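Local coordinates for protein polygalacturonase (Pectobacterium carotovorum subsp. carotovorum, PDB 1BHE) that hydrolyses the alpha-1,4-galacturonosyl linkages of polygalacturonic acid as a secreted family 28 glycoside hydrolase, contributing to maceration and soft rot of plant tissue, at residues 238-244 with 263-269. Residues are numbered along the deposited sequence.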
ATOM      1  N   ARG A 238       4.752   8.747 -11.583  1.00  9.02           N
ATOM      2  CA  ARG A 238       4.950  10.172 -11.437  1.00  9.41           C
ATOM      3  C   ARG A 238       3.815  10.890 -10.717  1.00  9.30           C
ATOM      4  O   ARG A 238       2.648  10.518 -10.808  1.00  9.37           O
ATOM      5  CB  ARG A 238       5.003  10.865 -12.818  1.00 10.73           C
ATOM      6  CG  ARG A 238       6.082  10.394 -13.763  1.00 13.18           C
ATOM      7  CD  ARG A 238       6.063  11.200 -15.064  1.00 14.30           C
ATOM      8  NE  ARG A 238       7.357  11.040 -15.703  1.00 15.26           N
ATOM      9  CZ  ARG A 238       8.377  11.884 -15.677  1.00 14.79           C
ATOM     10  NH1 ARG A 238       8.332  13.042 -15.044  1.00 14.60           N
ATOM     11  NH2 ARG A 238       9.466  11.500 -16.330  1.00 14.45           N
ATOM     12  N   ASN A 239       4.149  12.042 -10.142  1.00  8.70           N
ATOM     13  CA  ASN A 239       3.198  12.949  -9.528  1.00  8.74           C
ATOM     14  C   ASN A 239       2.433  12.338  -8.366  1.00  9.12           C
ATOM     15  O   ASN A 239       1.296  11.885  -8.511  1.00  8.64           O
ATOM     16  CB  ASN A 239       2.214  13.448 -10.613  1.00  8.93           C
ATOM     17  CG  ASN A 239       2.896  13.990 -11.857  1.00  9.00           C
ATOM     18  OD1 ASN A 239       4.025  14.481 -11.784  1.00  9.83           O
ATOM     19  ND2 ASN A 239       2.242  13.885 -13.010  1.00  7.99           N
ATOM     20  N   ILE A 240       3.030  12.390  -7.171  1.00  8.42           N
ATOM     21  CA  ILE A 240       2.431  11.804  -5.973  1.00  8.28           C
ATOM     22  C   ILE A 240       2.448  12.781  -4.806  1.00  8.74           C
ATOM     23  O   ILE A 240       3.440  13.476  -4.578  1.00  8.92           O
ATOM     24  CB  ILE A 240       3.161  10.511  -5.542  1.00  8.40           C
ATOM     25  CG1 ILE A 240       3.064   9.432  -6.622  1.00  8.92           C
ATOM     26  CG2 ILE A 240       2.620   9.962  -4.223  1.00  7.49           C
ATOM     27  CD1 ILE A 240       3.868   8.182  -6.370  1.00  9.96           C
ATOM     28  N   SER A 241       1.332  12.881  -4.102  1.00  8.46           N
ATOM     29  CA  SER A 241       1.202  13.734  -2.934  1.00  8.51           C
ATOM     30  C   SER A 241       0.848  12.885  -1.709  1.00  8.47           C
ATOM     31  O   SER A 241      -0.164  12.191  -1.724  1.00  8.11           O
ATOM     32  CB  SER A 241       0.126  14.800  -3.100  1.00  8.16           C
ATOM     33  OG  SER A 241       0.470  15.749  -4.084  1.00  9.30           O
ATOM     34  N   ILE A 242       1.685  12.912  -0.689  1.00  8.46           N
ATOM     35  CA  ILE A 242       1.466  12.199   0.567  1.00  8.86           C
ATOM     36  C   ILE A 242       1.358  13.280   1.650  1.00  9.16           C
ATOM     37  O   ILE A 242       2.366  13.792   2.130  1.00  9.02           O
ATOM     38  CB  ILE A 242       2.618  11.245   0.905  1.00  9.21           C
ATOM     39  CG1 ILE A 242       2.932  10.283  -0.241  1.00  9.10           C
ATOM     40  CG2 ILE A 242       2.339  10.467   2.190  1.00  8.96           C
ATOM     41  CD1 ILE A 242       1.806   9.365  -0.658  1.00  9.30           C
ATOM     42  N   LEU A 243       0.137  13.709   1.952  1.00  9.91           N
ATOM     43  CA  LEU A 243      -0.102  14.826   2.845  1.00 10.13           C
ATOM     44  C   LEU A 243      -0.973  14.581   4.064  1.00 10.23           C
ATOM     45  O   LEU A 243      -2.102  14.099   3.978  1.00  8.17           O
ATOM     46  CB  LEU A 243      -0.800  15.935   2.018  1.00 10.70           C
ATOM     47  CG  LEU A 243      -0.203  16.298   0.658  1.00 11.11           C
ATOM     48  CD1 LEU A 243      -1.185  17.092  -0.195  1.00 11.42           C
ATOM     49  CD2 LEU A 243       1.100  17.072   0.825  1.00 11.27           C
ATOM     50  N   HIS A 244      -0.558  15.154   5.203  1.00  9.97           N
ATOM     51  CA  HIS A 244      -1.332  15.153   6.437  1.00 10.47           C
ATOM     52  C   HIS A 244      -1.697  13.745   6.894  1.00 10.35           C
ATOM     53  O   HIS A 244      -2.869  13.392   7.035  1.00 10.33           O
ATOM     54  CB  HIS A 244      -2.602  16.006   6.289  1.00 11.30           C
ATOM     55  CG  HIS A 244      -2.362  17.333   5.627  1.00 12.69           C
ATOM     56  ND1 HIS A 244      -1.502  18.276   6.153  1.00 12.68           N
ATOM     57  CD2 HIS A 244      -2.816  17.832   4.452  1.00 12.71           C
ATOM     58  CE1 HIS A 244      -1.472  19.322   5.340  1.00 13.23           C
ATOM     59  NE2 HIS A 244      -2.253  19.079   4.301  1.00 13.02           N
ATOM     60  N   TYR A 263       9.143   9.667 -10.285  1.00 11.01           N
ATOM     61  CA  TYR A 263       9.322  11.104 -10.382  1.00 11.03           C
ATOM     62  C   TYR A 263       8.298  11.957  -9.647  1.00 11.05           C
ATOM     63  O   TYR A 263       7.112  11.630  -9.602  1.00 10.56           O
ATOM     64  CB  TYR A 263       9.189  11.543 -11.868  1.00 11.68           C
ATOM     65  CG  TYR A 263      10.116  10.840 -12.834  1.00 12.18           C
ATOM     66  CD1 TYR A 263       9.755   9.626 -13.411  1.00 12.18           C
ATOM     67  CD2 TYR A 263      11.352  11.380 -13.159  1.00 12.41           C
ATOM     68  CE1 TYR A 263      10.604   8.967 -14.282  1.00 12.97           C
ATOM     69  CE2 TYR A 263      12.208  10.731 -14.033  1.00 12.61           C
ATOM     70  CZ  TYR A 263      11.829   9.528 -14.583  1.00 13.12           C
ATOM     71  OH  TYR A 263      12.662   8.860 -15.448  1.00 14.36           O
ATOM     72  N   ASN A 264       8.738  13.106  -9.154  1.00 11.23           N
ATOM     73  CA  ASN A 264       7.898  14.120  -8.541  1.00 11.39           C
ATOM     74  C   ASN A 264       7.004  13.633  -7.413  1.00 11.28           C
ATOM     75  O   ASN A 264       5.772  13.647  -7.470  1.00 10.17           O
ATOM     76  CB  ASN A 264       7.064  14.775  -9.656  1.00 11.89           C
ATOM     77  CG  ASN A 264       6.306  16.008  -9.236  1.00 12.52           C
ATOM     78  OD1 ASN A 264       6.702  16.741  -8.328  1.00 12.93           O
ATOM     79  ND2 ASN A 264       5.170  16.262  -9.887  1.00 12.90           N
ATOM     80  N   VAL A 265       7.656  13.225  -6.335  1.00 11.11           N
ATOM     81  CA  VAL A 265       7.002  12.727  -5.132  1.00 11.29           C
ATOM     82  C   VAL A 265       7.109  13.770  -4.023  1.00 11.86           C
ATOM     83  O   VAL A 265       8.219  14.171  -3.661  1.00 12.14           O
ATOM     84  CB  VAL A 265       7.636  11.407  -4.666  1.00 10.50           C
ATOM     85  CG1 VAL A 265       6.935  10.873  -3.423  1.00 10.19           C
ATOM     86  CG2 VAL A 265       7.590  10.367  -5.778  1.00 11.13           C
ATOM     87  N   THR A 266       5.970  14.212  -3.516  1.00 11.76           N
ATOM     88  CA  THR A 266       5.899  15.228  -2.483  1.00 12.82           C
ATOM     89  C   THR A 266       5.288  14.682  -1.193  1.00 12.82           C
ATOM     90  O   THR A 266       4.122  14.287  -1.161  1.00 12.50           O
ATOM     91  CB  THR A 266       5.058  16.437  -2.955  1.00 12.96           C
ATOM     92  OG1 THR A 266       5.633  17.011  -4.137  1.00 12.92           O
ATOM     93  CG2 THR A 266       4.963  17.514  -1.888  1.00 13.49           C
ATOM     94  N   VAL A 267       6.086  14.653  -0.129  1.00 12.34           N
ATOM     95  CA  VAL A 267       5.649  14.199   1.178  1.00 11.79           C
ATOM     96  C   VAL A 267       5.673  15.382   2.151  1.00 12.81           C
ATOM     97  O   VAL A 267       6.751  15.943   2.365  1.00 13.76           O
ATOM     98  CB  VAL A 267       6.538  13.083   1.758  1.00 11.27           C
ATOM     99  CG1 VAL A 267       5.995  12.615   3.107  1.00 10.46           C
ATOM    100  CG2 VAL A 267       6.664  11.899   0.815  1.00 10.64           C
ATOM    101  N   ASP A 268       4.541  15.735   2.737  1.00 12.98           N
ATOM    102  CA  ASP A 268       4.466  16.843   3.678  1.00 14.31           C
ATOM    103  C   ASP A 268       3.501  16.544   4.821  1.00 14.45           C
ATOM    104  O   ASP A 268       2.417  15.991   4.617  1.00 14.59           O
ATOM    105  CB  ASP A 268       4.039  18.146   2.984  1.00 14.29           C
ATOM    106  CG  ASP A 268       4.030  19.325   3.946  1.00 15.52           C
ATOM    107  OD1 ASP A 268       5.096  19.660   4.501  1.00 15.11           O
ATOM    108  OD2 ASP A 268       2.958  19.925   4.166  1.00 16.38           O
ATOM    109  N   ASP A 269       3.885  16.940   6.027  1.00 14.24           N
ATOM    110  CA  ASP A 269       3.080  16.762   7.220  1.00 14.07           C
ATOM    111  C   ASP A 269       2.797  15.275   7.450  1.00 14.27           C
ATOM    112  O   ASP A 269       1.707  14.771   7.176  1.00 13.25           O
ATOM    113  CB  ASP A 269       1.776  17.558   7.154  1.00 14.38           C
ATOM    114  CG  ASP A 269       1.015  17.528   8.467  1.00 15.00           C
ATOM    115  OD1 ASP A 269       1.600  17.097   9.490  1.00 15.83           O
ATOM    116  OD2 ASP A 269      -0.166  17.929   8.494  1.00 14.84           O
TER
HETATM  117  O   HOH W   1       1.958  13.010   4.865  1.00  9.29           O
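When successive coils of a protein repeat one shape, equivalent side chains stack in register, as strands 238-243 and 263-268 illustrate. They run parallel, axes 2° and 4.7 Å apart, and backbone hydrogen bonds such as Thr266 N to Ile240 O and Ile242 N to Thr266 O (both 2.8 Å) join them. Ile240 lies beside Val265 and Ile242 beside Val267 on the buried face; both isoleucines have chi1 m and both valines t, so their beta-branches point alike, and Ile242 CB comes 4.1 Å from Val267 CG2. At the start, Arg238 and Tyr263 share chi1 m, and with chi2 and chi3 of Arg238 both t the guanidinium, salt-bridged to Glu236, lies flat on the ring in a cation-pi stack (Arg238 CZ to ring centroid, 3.7 Å). Asn239 and Asn264 both have left-handed backbones but differ in chi1, m against t, and Asn264 ND2 donates to Asn239 OD1 (2.8 Å); Asn239 ND2 hydrogen-bonds in turn to Asn211 OD1. At the far corner, with positive phi again, His244 ND1 donates to Asp269 OD2 (2.7 Å), while Tyr216 stacks on the imidazole. Such aliphatic and aromatic stacks and hydrogen-bonded asparagines characterise the right-handed parallel beta-helix of family 28 polygalacturonases.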